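Undecaprenyl-diphosphooligosaccharide--protein glycotransferase (Campylobacter jejuni, PDB 3AAG) transfers a preassembled heptasaccharide from an undecaprenyl-diphosphate lipid donor to asparagine side chains of proteins, the part described here being its periplasmic C-terminal globular domain. Local coordinates at residues Leu148-Val153 with Phe257-Val262; Asn62-Phe67 with Ala77-Leu82; Gly183-Ser188 with Ala247-Met252; Ala16-Gln21 with Tyr139-Ala144. All coordinates share one frame; numbering follows the deposited sequence.

Contact 1 (Leu148-Val153 with Phe257-Val262)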
loop_
_atom_site.group_PDB
_atom_site.type_symbol
_atom_site.label_atom_id
_atom_site.label_comp_id
_atom_site.label_asym_id
_atom_site.label_seq_id
_atom_site.Cartn_x
_atom_site.Cartn_y
_atom_site.Cartn_z
ATOM N N LEU A 148 -8.382 -5.877 -1.272
ATOM C CA LEU A 148 -9.631 -6.194 -0.586
ATOM C C LEU A 148 -9.596 -5.801 0.886
ATOM O O LEU A 148 -10.633 -5.762 1.545
ATOM C CB LEU A 148 -9.960 -7.681 -0.715
ATOM C CG LEU A 148 -10.348 -8.190 -2.104
ATOM C CD1 LEU A 148 -10.644 -9.677 -2.051
ATOM C CD2 LEU A 148 -11.539 -7.420 -2.655
ATOM N N ILE A 149 -8.402 -5.518 1.399
ATOM C CA ILE A 149 -8.238 -5.213 2.819
ATOM C C ILE A 149 -7.479 -3.910 3.036
ATOM O O ILE A 149 -7.270 -3.490 4.173
ATOM C CB ILE A 149 -7.504 -6.342 3.569
ATOM C CG1 ILE A 149 -6.174 -6.666 2.882
ATOM C CG2 ILE A 149 -8.385 -7.576 3.675
ATOM C CD1 ILE A 149 -5.107 -7.160 3.830
ATOM N N PHE A 150 -7.069 -3.275 1.943
ATOM C CA PHE A 150 -6.186 -2.116 2.020
ATOM C C PHE A 150 -6.795 -0.983 2.840
ATOM O O PHE A 150 -6.080 -0.225 3.497
ATOM C CB PHE A 150 -5.822 -1.619 0.619
ATOM C CG PHE A 150 -4.682 -0.641 0.606
ATOM C CD1 PHE A 150 -3.437 -1.002 1.100
ATOM C CD2 PHE A 150 -4.854 0.641 0.104
ATOM C CE1 PHE A 150 -2.381 -0.105 1.092
ATOM C CE2 PHE A 150 -3.804 1.544 0.092
ATOM C CZ PHE A 150 -2.564 1.170 0.588
ATOM N N SER A 151 -8.117 -0.870 2.801
ATOM C CA SER A 151 -8.818 0.106 3.621
ATOM C C SER A 151 -8.416 -0.036 5.083
ATOM O O SER A 151 -8.125 0.952 5.759
ATOM C CB SER A 151 -10.329 -0.065 3.476
ATOM O OG SER A 151 -11.014 1.070 3.972
ATOM N N THR A 152 -8.405 -1.274 5.567
ATOM C CA THR A 152 -8.017 -1.552 6.941
ATOM C C THR A 152 -6.523 -1.343 7.141
ATOM O O THR A 152 -6.091 -0.870 8.191
ATOM C CB THR A 152 -8.382 -2.986 7.350
ATOM O OG1 THR A 152 -9.802 -3.091 7.513
ATOM C CG2 THR A 152 -7.700 -3.355 8.658
ATOM N N VAL A 153 -5.736 -1.696 6.131
ATOM C CA VAL A 153 -4.294 -1.497 6.190
ATOM C C VAL A 153 -3.962 -0.028 6.427
ATOM O O VAL A 153 -3.233 0.312 7.358
ATOM C CB VAL A 153 -3.600 -1.982 4.904
ATOM C CG1 VAL A 153 -2.128 -1.598 4.917
ATOM C CG2 VAL A 153 -3.760 -3.484 4.755
ATOM N N PHE A 257 -4.852 7.395 -3.768
ATOM C CA PHE A 257 -4.250 7.457 -5.092
ATOM C C PHE A 257 -2.751 7.726 -4.997
ATOM O O PHE A 257 -1.982 7.334 -5.875
ATOM C CB PHE A 257 -4.932 8.529 -5.944
ATOM C CG PHE A 257 -4.549 8.477 -7.395
ATOM C CD1 PHE A 257 -5.088 7.513 -8.231
ATOM C CD2 PHE A 257 -3.647 9.384 -7.920
ATOM C CE1 PHE A 257 -4.736 7.457 -9.564
ATOM C CE2 PHE A 257 -3.292 9.333 -9.252
ATOM C CZ PHE A 257 -3.838 8.368 -10.075
ATOM N N ASN A 258 -2.344 8.394 -3.924
ATOM C CA ASN A 258 -0.946 8.762 -3.731
ATOM C C ASN A 258 -0.127 7.633 -3.120
ATOM O O ASN A 258 1.084 7.555 -3.319
ATOM C CB ASN A 258 -0.839 10.012 -2.856
ATOM C CG ASN A 258 -0.793 11.292 -3.668
ATOM O OD1 ASN A 258 -1.463 11.415 -4.696
ATOM N ND2 ASN A 258 -0.000 12.256 -3.208
ATOM N N SER A 259 -0.795 6.762 -2.372
ATOM C CA SER A 259 -0.119 5.699 -1.639
ATOM C C SER A 259 0.940 5.014 -2.495
ATOM O O SER A 259 0.843 4.991 -3.722
ATOM C CB SER A 259 -1.132 4.669 -1.137
ATOM O OG SER A 259 -1.717 3.963 -2.218
ATOM N N ALA A 260 1.952 4.457 -1.838
ATOM C CA ALA A 260 2.975 3.683 -2.527
ATOM C C ALA A 260 2.387 2.404 -3.115
ATOM O O ALA A 260 2.873 1.891 -4.123
ATOM C CB ALA A 260 4.120 3.358 -1.581
ATOM N N TYR A 261 1.335 1.895 -2.481
ATOM C CA TYR A 261 0.704 0.658 -2.921
ATOM C C TYR A 261 0.040 0.825 -4.283
ATOM O O TYR A 261 0.390 0.144 -5.246
ATOM C CB TYR A 261 -0.324 0.179 -1.896
ATOM C CG TYR A 261 -1.031 -1.089 -2.311
ATOM C CD1 TYR A 261 -0.315 -2.183 -2.778
ATOM C CD2 TYR A 261 -2.414 -1.192 -2.241
ATOM C CE1 TYR A 261 -0.955 -3.348 -3.164
ATOM C CE2 TYR A 261 -3.064 -2.354 -2.625
ATOM C CZ TYR A 261 -2.327 -3.429 -3.086
ATOM O OH TYR A 261 -2.964 -4.586 -3.467
ATOM N N VAL A 262 -0.925 1.736 -4.354
ATOM C CA VAL A 262 -1.591 2.043 -5.612
ATOM C C VAL A 262 -0.577 2.447 -6.675
ATOM O O VAL A 262 -0.494 1.830 -7.735
ATOM C CB VAL A 262 -2.624 3.173 -5.440
ATOM C CG1 VAL A 262 -3.253 3.525 -6.780
ATOM C CG2 VAL A 262 -3.692 2.773 -4.429
#
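The MI motif, which probably helps to form the pocket for the +2 Ser/Thr of the acceptor sequon, runs into helix 150-155, whose first residue, Phe150, lays its ring against Tyr261 in the first turn of helix 260-266. Both side chains are buried. Phe150 reaches out with CG opposite the backbone N (chi1 -167°), and the two side chains run antiparallel alongside each other. Tyr261 CD2 stands 3.4 Å above the plane of the Phe150 ring, over its centre. The planes are inclined at 44° with centroids 4.6 Å apart, and Tyr261 CB adds an apolar touch at 3.5 Å from Phe150 CZ. The remote end of the tyrosine is held by a hydrogen bond between its OH and Pro143 O. Phe172, on strand 172-179, meets the Phe150 ring edge-to-face. Ile149, which probably meets the acceptor peptide, packs on Trp35 and Tyr38 of the WWDYG motif. Ser259 is the N-cap of helix 260-266. Its OG, also bonded to Met256 O, accepts from Val262 N at 3.2 Å with an N-H...O angle of 158°, and approaches Phe150 CE2 to 3.9 Å.

Contact 2 (Asn62-Phe67 with Ala77-Leu82)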
loop_
_atom_site.group_PDB
_atom_site.type_symbol
_atom_site.label_atom_id
_atom_site.label_comp_id
_atom_site.label_asym_id
_atom_site.label_seq_id
_atom_site.Cartn_x
_atom_site.Cartn_y
_atom_site.Cartn_z
ATOM N N ASN A 62 1.151 -2.319 13.824
ATOM C CA ASN A 62 0.655 -2.165 12.462
ATOM C C ASN A 62 1.106 -0.861 11.817
ATOM O O ASN A 62 1.246 -0.780 10.596
ATOM C CB ASN A 62 -0.869 -2.276 12.432
ATOM C CG ASN A 62 -1.354 -3.687 12.702
ATOM O OD1 ASN A 62 -0.635 -4.660 12.469
ATOM N ND2 ASN A 62 -2.581 -3.807 13.197
ATOM N N PHE A 63 1.341 0.154 12.642
ATOM C CA PHE A 63 1.583 1.501 12.142
ATOM C C PHE A 63 2.651 1.539 11.054
ATOM O O PHE A 63 2.524 2.275 10.079
ATOM C CB PHE A 63 1.970 2.445 13.282
ATOM C CG PHE A 63 2.465 3.783 12.812
ATOM C CD1 PHE A 63 1.579 4.728 12.315
ATOM C CD2 PHE A 63 3.815 4.093 12.853
ATOM C CE1 PHE A 63 2.031 5.957 11.875
ATOM C CE2 PHE A 63 4.272 5.321 12.414
ATOM C CZ PHE A 63 3.376 6.255 11.923
ATOM N N PHE A 64 3.706 0.748 11.228
ATOM C CA PHE A 64 4.917 0.906 10.429
ATOM C C PHE A 64 4.790 0.280 9.048
ATOM O O PHE A 64 5.110 0.917 8.043
ATOM C CB PHE A 64 6.130 0.334 11.164
ATOM C CG PHE A 64 6.521 1.120 12.383
ATOM C CD1 PHE A 64 6.320 0.603 13.651
ATOM C CD2 PHE A 64 7.079 2.382 12.257
ATOM C CE1 PHE A 64 6.672 1.328 14.773
ATOM C CE2 PHE A 64 7.434 3.112 13.373
ATOM C CZ PHE A 64 7.230 2.585 14.634
ATOM N N PRO A 65 4.321 -0.975 8.988
ATOM C CA PRO A 65 4.020 -1.577 7.692
ATOM C C PRO A 65 2.995 -0.722 6.960
ATOM O O PRO A 65 3.133 -0.469 5.763
ATOM C CB PRO A 65 3.404 -2.933 8.061
ATOM C CG PRO A 65 3.859 -3.202 9.456
ATOM C CD PRO A 65 3.972 -1.860 10.112
ATOM N N SER A 66 1.981 -0.276 7.694
ATOM C CA SER A 66 0.884 0.485 7.116
ATOM C C SER A 66 1.381 1.797 6.521
ATOM O O SER A 66 0.998 2.169 5.413
ATOM C CB SER A 66 -0.194 0.753 8.170
ATOM O OG SER A 66 -0.968 1.894 7.835
ATOM N N PHE A 67 2.239 2.491 7.262
ATOM C CA PHE A 67 2.790 3.759 6.803
ATOM C C PHE A 67 3.545 3.586 5.492
ATOM O O PHE A 67 3.277 4.285 4.518
ATOM C CB PHE A 67 3.712 4.364 7.864
ATOM C CG PHE A 67 4.054 5.807 7.617
ATOM C CD1 PHE A 67 3.265 6.819 8.137
ATOM C CD2 PHE A 67 5.164 6.149 6.864
ATOM C CE1 PHE A 67 3.575 8.143 7.911
ATOM C CE2 PHE A 67 5.480 7.476 6.634
ATOM C CZ PHE A 67 4.684 8.474 7.161
ATOM N N ALA A 77 9.666 4.873 1.567
ATOM C CA ALA A 77 11.057 4.466 1.439
ATOM C C ALA A 77 11.810 4.728 2.739
ATOM O O ALA A 77 12.579 3.887 3.204
ATOM C CB ALA A 77 11.722 5.192 0.279
ATOM N N ASN A 78 11.577 5.898 3.324
ATOM C CA ASN A 78 12.282 6.302 4.533
ATOM C C ASN A 78 11.840 5.530 5.773
ATOM O O ASN A 78 12.674 5.044 6.538
ATOM C CB ASN A 78 12.143 7.807 4.759
ATOM C CG ASN A 78 12.924 8.620 3.748
ATOM O OD1 ASN A 78 13.791 8.093 3.050
ATOM N ND2 ASN A 78 12.620 9.910 3.659
HETATM N N MSE A 79 10.529 5.420 5.969
HETATM C CA MSE A 79 9.990 4.656 7.091
HETATM C C MSE A 79 10.453 3.206 7.038
HETATM O O MSE A 79 10.846 2.631 8.052
HETATM C CB MSE A 79 8.463 4.718 7.103
HETATM C CG MSE A 79 7.890 5.653 8.151
HETATM SE SE MSE A 79 8.485 5.203 9.952
HETATM C CE MSE A 79 10.100 4.212 9.489
ATOM N N ALA A 80 10.406 2.620 5.847
ATOM C CA ALA A 80 10.897 1.266 5.651
ATOM C C ALA A 80 12.258 1.115 6.319
ATOM O O ALA A 80 12.475 0.196 7.110
ATOM C CB ALA A 80 10.987 0.943 4.165
ATOM N N ARG A 81 13.168 2.031 6.004
ATOM C CA ARG A 81 14.510 1.996 6.564
ATOM C C ARG A 81 14.501 2.267 8.064
ATOM O O ARG A 81 15.164 1.571 8.831
ATOM C CB ARG A 81 15.415 3.005 5.858
ATOM C CG ARG A 81 16.849 2.990 6.351
ATOM C CD ARG A 81 17.374 1.571 6.466
ATOM N NE ARG A 81 17.716 1.006 5.165
ATOM C CZ ARG A 81 18.213 -0.214 4.988
ATOM N NH1 ARG A 81 18.430 -1.002 6.034
ATOM N NH2 ARG A 81 18.494 -0.648 3.769
ATOM N N LEU A 82 13.748 3.280 8.479
ATOM C CA LEU A 82 13.718 3.669 9.883
ATOM C C LEU A 82 13.116 2.574 10.757
ATOM O O LEU A 82 13.727 2.147 11.737
ATOM C CB LEU A 82 12.954 4.981 10.069
ATOM C CG LEU A 82 13.639 6.248 9.547
ATOM C CD1 LEU A 82 12.982 7.491 10.131
ATOM C CD2 LEU A 82 15.128 6.230 9.862
#
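The short helix 63-67 and the long helix 73-87 come together with the CA atoms of Phe64 and Met79 7.1 Å apart, and no hydrogen bond joins the two segments. One side chain from the longer helix, Met79 (present as selenomethionine), reaches across and meets two aromatic rings. Its chain is bent at chi2 (-57°) and again at chi3, which places the selenium beside the Phe64 ring, while Met79 CB lies 3.6 Å from Phe67 CD2. The two rings are met differently. At Phe64 the selenium lies at the ring edge, practically in its plane, with Met79 SE 3.9 Å from Phe64 CD2 and 5.1 Å from the ring centroid. At Phe67 the same atom is oblique, 5.2 Å from the centroid and 32° off the ring normal, and the two side chains run at about a right angle. Phe63 backs the arrangement, its CD2 standing 3.7 Å above one face of the Phe64 ring near the rim. Leu120 of helix 116-122 packs on Phe63 and Phe67, and Met107 of helix 103-107 on Phe64. All of this is buried and lies away from the acceptor-binding motifs: a double Met-aromatic contact within the helical part of the STT3/PglB core domain.

Contact 3 (Gly183-Ser188 with Ala247-Met252)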
loop_
_atom_site.group_PDB
_atom_site.type_symbol
_atom_site.label_atom_id
_atom_site.label_comp_id
_atom_site.label_asym_id
_atom_site.label_seq_id
_atom_site.Cartn_x
_atom_site.Cartn_y
_atom_site.Cartn_z
ATOM N N GLY A 183 -27.761 2.332 -18.380
ATOM C CA GLY A 183 -26.445 2.918 -18.607
ATOM C C GLY A 183 -25.649 3.079 -17.327
ATOM O O GLY A 183 -24.783 3.950 -17.229
ATOM N N GLU A 184 -25.943 2.238 -16.340
ATOM C CA GLU A 184 -25.268 2.310 -15.049
ATOM C C GLU A 184 -24.809 0.935 -14.563
ATOM O O GLU A 184 -25.213 -0.094 -15.110
ATOM C CB GLU A 184 -26.169 2.977 -14.005
ATOM C CG GLU A 184 -27.628 2.563 -14.086
ATOM C CD GLU A 184 -27.991 1.494 -13.072
ATOM O OE1 GLU A 184 -29.196 1.326 -12.787
ATOM O OE2 GLU A 184 -27.072 0.821 -12.557
ATOM N N ILE A 185 -23.965 0.927 -13.536
ATOM C CA ILE A 185 -23.445 -0.317 -12.978
ATOM C C ILE A 185 -23.727 -0.418 -11.481
ATOM O O ILE A 185 -23.274 0.417 -10.697
ATOM C CB ILE A 185 -21.931 -0.448 -13.212
ATOM C CG1 ILE A 185 -21.579 -0.075 -14.653
ATOM C CG2 ILE A 185 -21.467 -1.857 -12.890
ATOM C CD1 ILE A 185 -20.091 -0.030 -14.929
ATOM N N TYR A 186 -24.475 -1.444 -11.092
ATOM C CA TYR A 186 -24.790 -1.676 -9.687
ATOM C C TYR A 186 -23.606 -2.301 -8.956
ATOM O O TYR A 186 -23.504 -3.524 -8.853
ATOM C CB TYR A 186 -26.022 -2.576 -9.555
ATOM C CG TYR A 186 -27.189 -1.926 -10.030
ATOM N N LEU A 187 -22.715 -1.454 -8.451
ATOM C CA LEU A 187 -21.520 -1.923 -7.758
ATOM C C LEU A 187 -21.861 -2.536 -6.404
ATOM O O LEU A 187 -22.880 -2.204 -5.798
ATOM C CB LEU A 187 -20.519 -0.780 -7.582
ATOM C CG LEU A 187 -19.728 -0.380 -8.828
ATOM C CD1 LEU A 187 -18.772 0.757 -8.510
ATOM C CD2 LEU A 187 -18.976 -1.575 -9.392
ATOM N N SER A 188 -21.000 -3.433 -5.934
ATOM C CA SER A 188 -21.286 -4.222 -4.741
ATOM C C SER A 188 -21.183 -3.389 -3.467
ATOM O O SER A 188 -21.657 -3.799 -2.410
ATOM C CB SER A 188 -20.344 -5.426 -4.655
ATOM O OG SER A 188 -18.990 -5.013 -4.605
ATOM N N ALA A 247 -12.988 -7.940 -6.515
ATOM C CA ALA A 247 -12.210 -6.726 -6.724
ATOM C C ALA A 247 -12.117 -6.381 -8.204
ATOM O O ALA A 247 -11.078 -6.575 -8.833
ATOM C CB ALA A 247 -10.820 -6.877 -6.123
ATOM N N GLN A 248 -13.211 -5.868 -8.755
ATOM C CA GLN A 248 -13.244 -5.456 -10.151
ATOM C C GLN A 248 -13.099 -3.944 -10.278
ATOM O O GLN A 248 -12.602 -3.439 -11.286
ATOM C CB GLN A 248 -14.546 -5.916 -10.807
ATOM C CG GLN A 248 -14.645 -7.420 -10.997
ATOM C CD GLN A 248 -14.000 -7.883 -12.287
ATOM O OE1 GLN A 248 -14.192 -7.277 -13.342
ATOM N NE2 GLN A 248 -13.230 -8.962 -12.210
ATOM N N PHE A 249 -13.536 -3.227 -9.247
ATOM C CA PHE A 249 -13.477 -1.770 -9.245
ATOM C C PHE A 249 -12.924 -1.238 -7.926
ATOM O O PHE A 249 -13.026 -1.893 -6.890
ATOM C CB PHE A 249 -14.863 -1.180 -9.508
ATOM C CG PHE A 249 -15.230 -1.125 -10.963
ATOM C CD1 PHE A 249 -14.626 -0.210 -11.809
ATOM C CD2 PHE A 249 -16.177 -1.988 -11.487
ATOM C CE1 PHE A 249 -14.960 -0.157 -13.146
ATOM C CE2 PHE A 249 -16.514 -1.938 -12.823
ATOM C CZ PHE A 249 -15.905 -1.022 -13.654
ATOM N N ILE A 250 -12.334 -0.047 -7.972
ATOM C CA ILE A 250 -11.859 0.615 -6.761
ATOM C C ILE A 250 -12.179 2.107 -6.771
ATOM O O ILE A 250 -11.755 2.837 -7.668
ATOM C CB ILE A 250 -10.340 0.440 -6.566
ATOM C CG1 ILE A 250 -9.935 -1.018 -6.774
ATOM C CG2 ILE A 250 -9.926 0.917 -5.183
ATOM C CD1 ILE A 250 -8.439 -1.225 -6.831
ATOM N N LEU A 251 -12.923 2.551 -5.764
ATOM C CA LEU A 251 -13.193 3.971 -5.575
ATOM C C LEU A 251 -12.349 4.532 -4.433
ATOM O O LEU A 251 -12.468 4.093 -3.289
ATOM C CB LEU A 251 -14.679 4.193 -5.286
ATOM C CG LEU A 251 -15.188 5.634 -5.358
ATOM C CD1 LEU A 251 -15.136 6.153 -6.787
ATOM C CD2 LEU A 251 -16.600 5.729 -4.800
HETATM N N MSE A 252 -11.496 5.501 -4.752
HETATM C CA MSE A 252 -10.509 5.996 -3.796
HETATM C C MSE A 252 -10.347 7.512 -3.881
HETATM O O MSE A 252 -10.616 8.120 -4.917
HETATM C CB MSE A 252 -9.160 5.318 -4.028
HETATM C CG MSE A 252 -8.519 5.674 -5.354
HETATM SE SE MSE A 252 -6.747 4.901 -5.558
HETATM C CE MSE A 252 -7.269 3.085 -6.050
#
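Ser188 OG is hydrogen-bonded to Tyr176 N, tying the residue that follows Leu187 to strand 172-179 beside the place where Leu187 meets Phe249. The setting is the mixed sheet of the C-terminal beta-barrel domain of PglB. Strands 184-187 and 249-252 are not neighbours in it: both pair antiparallel with strand 172-179, which runs between them. Contact is accordingly made by side chains alone, with the nearest CA atoms, those of Leu187 and Phe249, 8.2 Å apart and no hydrogen bond from one segment to the other. Two features of the backbone accompany this. Gln248 and Phe249 face Ala175 together in a classic beta bulge at the start of one strand, and Tyr186 is the centre of an inverse gamma turn in the other. The chief touch is a methyl against a ring: Leu187 CD2 comes 3.5 Å from Phe249 CD2, approaching obliquely, with the two side chains at about a right angle. In Phe249, CG lies opposite the carbonyl carbon and beside the backbone N (chi1 -82°), and the same methyl, Leu187 CD2, lies 4.1 Å from Phe249 CG, where the ring joins the chain. Tyr238 and Phe197 bring further rings to Phe249, while Leu193 packs on Leu187, so the touching residues belong to a buried, largely aromatic and aliphatic cluster. The segments bury 124 Å² between them. Ile185, two residues back along its strand, meets the far end of the same ring more loosely, with its CD1 4.5 Å from Phe249 CZ.

Contact 4 (Ala16-Gln21 with Tyr139-Ala144)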
loop_
_atom_site.group_PDB
_atom_site.type_symbol
_atom_site.label_atom_id
_atom_site.label_comp_id
_atom_site.label_asym_id
_atom_site.label_seq_id
_atom_site.Cartn_x
_atom_site.Cartn_y
_atom_site.Cartn_z
ATOM N N ALA A 16 3.675 -19.307 -2.878
ATOM C CA ALA A 16 4.816 -20.084 -2.415
ATOM C C ALA A 16 5.997 -19.942 -3.372
ATOM O O ALA A 16 7.141 -19.784 -2.944
ATOM C CB ALA A 16 4.432 -21.547 -2.251
ATOM N N SER A 17 5.716 -19.996 -4.667
ATOM C CA SER A 17 6.767 -19.913 -5.670
ATOM C C SER A 17 7.451 -18.551 -5.631
ATOM O O SER A 17 8.679 -18.461 -5.632
ATOM C CB SER A 17 6.200 -20.181 -7.064
ATOM O OG SER A 17 5.204 -21.190 -7.016
ATOM N N LEU A 18 6.649 -17.493 -5.592
ATOM C CA LEU A 18 7.178 -16.138 -5.603
ATOM C C LEU A 18 7.981 -15.839 -4.338
ATOM O O LEU A 18 9.030 -15.197 -4.393
ATOM C CB LEU A 18 6.043 -15.127 -5.769
ATOM C CG LEU A 18 6.424 -13.649 -5.685
ATOM C CD1 LEU A 18 5.466 -12.810 -6.512
ATOM C CD2 LEU A 18 6.440 -13.178 -4.239
ATOM N N LEU A 19 7.487 -16.313 -3.198
ATOM C CA LEU A 19 8.167 -16.099 -1.928
ATOM C C LEU A 19 9.347 -17.052 -1.749
ATOM O O LEU A 19 10.262 -16.783 -0.971
ATOM C CB LEU A 19 7.184 -16.241 -0.767
ATOM C CG LEU A 19 6.148 -15.122 -0.674
ATOM C CD1 LEU A 19 5.176 -15.359 0.473
ATOM C CD2 LEU A 19 6.838 -13.775 -0.529
ATOM N N ASN A 20 9.321 -18.166 -2.474
ATOM C CA ASN A 20 10.480 -19.048 -2.560
ATOM C C ASN A 20 11.556 -18.454 -3.460
ATOM O O ASN A 20 12.752 -18.653 -3.242
ATOM C CB ASN A 20 10.071 -20.425 -3.076
ATOM C CG ASN A 20 11.247 -21.375 -3.189
ATOM O OD1 ASN A 20 11.766 -21.614 -4.280
ATOM N ND2 ASN A 20 11.680 -21.917 -2.056
ATOM N N GLN A 21 11.119 -17.726 -4.480
ATOM C CA GLN A 21 12.013 -16.882 -5.253
ATOM C C GLN A 21 12.651 -15.836 -4.345
ATOM O O GLN A 21 13.824 -15.496 -4.496
ATOM C CB GLN A 21 11.240 -16.199 -6.379
ATOM C CG GLN A 21 12.108 -15.654 -7.492
ATOM C CD GLN A 21 11.302 -15.301 -8.723
ATOM O OE1 GLN A 21 10.235 -15.869 -8.964
ATOM N NE2 GLN A 21 11.807 -14.358 -9.512
ATOM N N TYR A 139 12.788 -5.428 1.675
ATOM C CA TYR A 139 11.916 -5.626 0.524
ATOM C C TYR A 139 10.472 -5.274 0.860
ATOM O O TYR A 139 9.996 -5.555 1.959
ATOM C CB TYR A 139 11.995 -7.068 0.033
ATOM C CG TYR A 139 13.395 -7.534 -0.292
ATOM C CD1 TYR A 139 14.304 -7.829 0.716
ATOM C CD2 TYR A 139 13.806 -7.686 -1.609
ATOM C CE1 TYR A 139 15.581 -8.257 0.420
ATOM C CE2 TYR A 139 15.081 -8.113 -1.913
ATOM C CZ TYR A 139 15.964 -8.398 -0.897
ATOM O OH TYR A 139 17.236 -8.823 -1.203
ATOM N N LEU A 140 9.781 -4.660 -0.095
ATOM C CA LEU A 140 8.340 -4.484 -0.002
ATOM C C LEU A 140 7.617 -5.607 -0.729
ATOM O O LEU A 140 7.943 -5.931 -1.872
ATOM C CB LEU A 140 7.924 -3.137 -0.593
ATOM C CG LEU A 140 8.161 -1.910 0.286
ATOM C CD1 LEU A 140 9.646 -1.746 0.569
ATOM C CD2 LEU A 140 7.602 -0.669 -0.392
ATOM N N TYR A 141 6.632 -6.194 -0.060
ATOM C CA TYR A 141 5.768 -7.191 -0.678
ATOM C C TYR A 141 4.349 -6.647 -0.791
ATOM O O TYR A 141 3.727 -6.306 0.210
ATOM C CB TYR A 141 5.780 -8.479 0.145
ATOM C CG TYR A 141 4.919 -9.586 -0.415
ATOM C CD1 TYR A 141 5.167 -10.117 -1.672
ATOM C CD2 TYR A 141 3.864 -10.107 0.321
ATOM C CE1 TYR A 141 4.385 -11.136 -2.185
ATOM C CE2 TYR A 141 3.077 -11.125 -0.183
ATOM C CZ TYR A 141 3.342 -11.634 -1.434
ATOM O OH TYR A 141 2.559 -12.646 -1.938
HETATM N N MSE A 142 3.846 -6.562 -2.017
HETATM C CA MSE A 142 2.519 -6.015 -2.266
HETATM C C MSE A 142 1.721 -6.927 -3.188
HETATM O O MSE A 142 1.850 -6.850 -4.410
HETATM C CB MSE A 142 2.625 -4.624 -2.892
HETATM C CG MSE A 142 3.757 -3.782 -2.349
HETATM SE SE MSE A 142 3.670 -1.952 -3.009
HETATM C CE MSE A 142 4.501 -2.207 -4.753
ATOM N N PRO A 143 0.894 -7.800 -2.603
ATOM C CA PRO A 143 0.043 -8.697 -3.378
ATOM C C PRO A 143 -1.226 -8.006 -3.866
ATOM O O PRO A 143 -1.732 -7.102 -3.206
ATOM C CB PRO A 143 -0.305 -9.793 -2.371
ATOM C CG PRO A 143 -0.275 -9.106 -1.052
ATOM C CD PRO A 143 0.769 -8.021 -1.152
ATOM N N ALA A 144 -1.734 -8.434 -5.016
ATOM C CA ALA A 144 -3.028 -7.967 -5.498
ATOM C C ALA A 144 -4.099 -8.081 -4.414
ATOM O O ALA A 144 -4.787 -7.110 -4.103
ATOM C CB ALA A 144 -3.440 -8.742 -6.737
#
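Leu18 and Leu19 of the N-terminal helix press two methyl groups onto Tyr141, and this small patch is the tight part of a contact that buries 120 Å². Leu18 CD2 approaches obliquely, 3.6 Å from Tyr141 CE1. Leu19 CD2 comes over the ring face instead, in a CH-pi contact 4.2 Å from the Tyr141 centroid and 19° off the ring normal. The first torsions account for the shared target: CG of Leu18 is trans to its backbone N (chi1 175°), whereas CG of Leu19 sits beside its own backbone N (chi1 -69°), and from successive helix positions both chains end at the same ring. Pro143 CD lies 3.9 Å above the opposite face of the ring, near the rim, so that Tyr141 is sandwiched, and its OH is hydrogen-bonded to Glu15 OE1. The rest is loose. The backbones stay well apart, with the CA atoms of Leu19 and Tyr141 9.3 Å from each other, and Ser17 and Gln21 lie exposed to solvent. Around the contact, helix 39-46 flanks Leu19 through Val42 and Tyr45, Leu18 also rests on Ile279, and strand 138-140 with the residues after it pairs through Tyr139 and Tyr141 with strand 31-33.

In the fold
From the N terminus, contact 4 closes the first long loop, bringing helix 15-21 to the chain just after strand 138-140. Contact 2 lies wholly within that span, a short closure between successive helices. A second loop then opens at 148-153 and is closed by contact 1; it contains contact 3, made inside the beta-barrel domain. The two spans follow in series and none cross. Contact 1 is the junction, touching all three others: Ser66 OG, 2.8 Å from Val153 O, probably bonds it to contact 2, Met252 SE of contact 3 packs on Val262, and Tyr261 OH reaches Pro143 O of contact 4. Contacts 2 and 3 lie on opposite sides of the chain's centre.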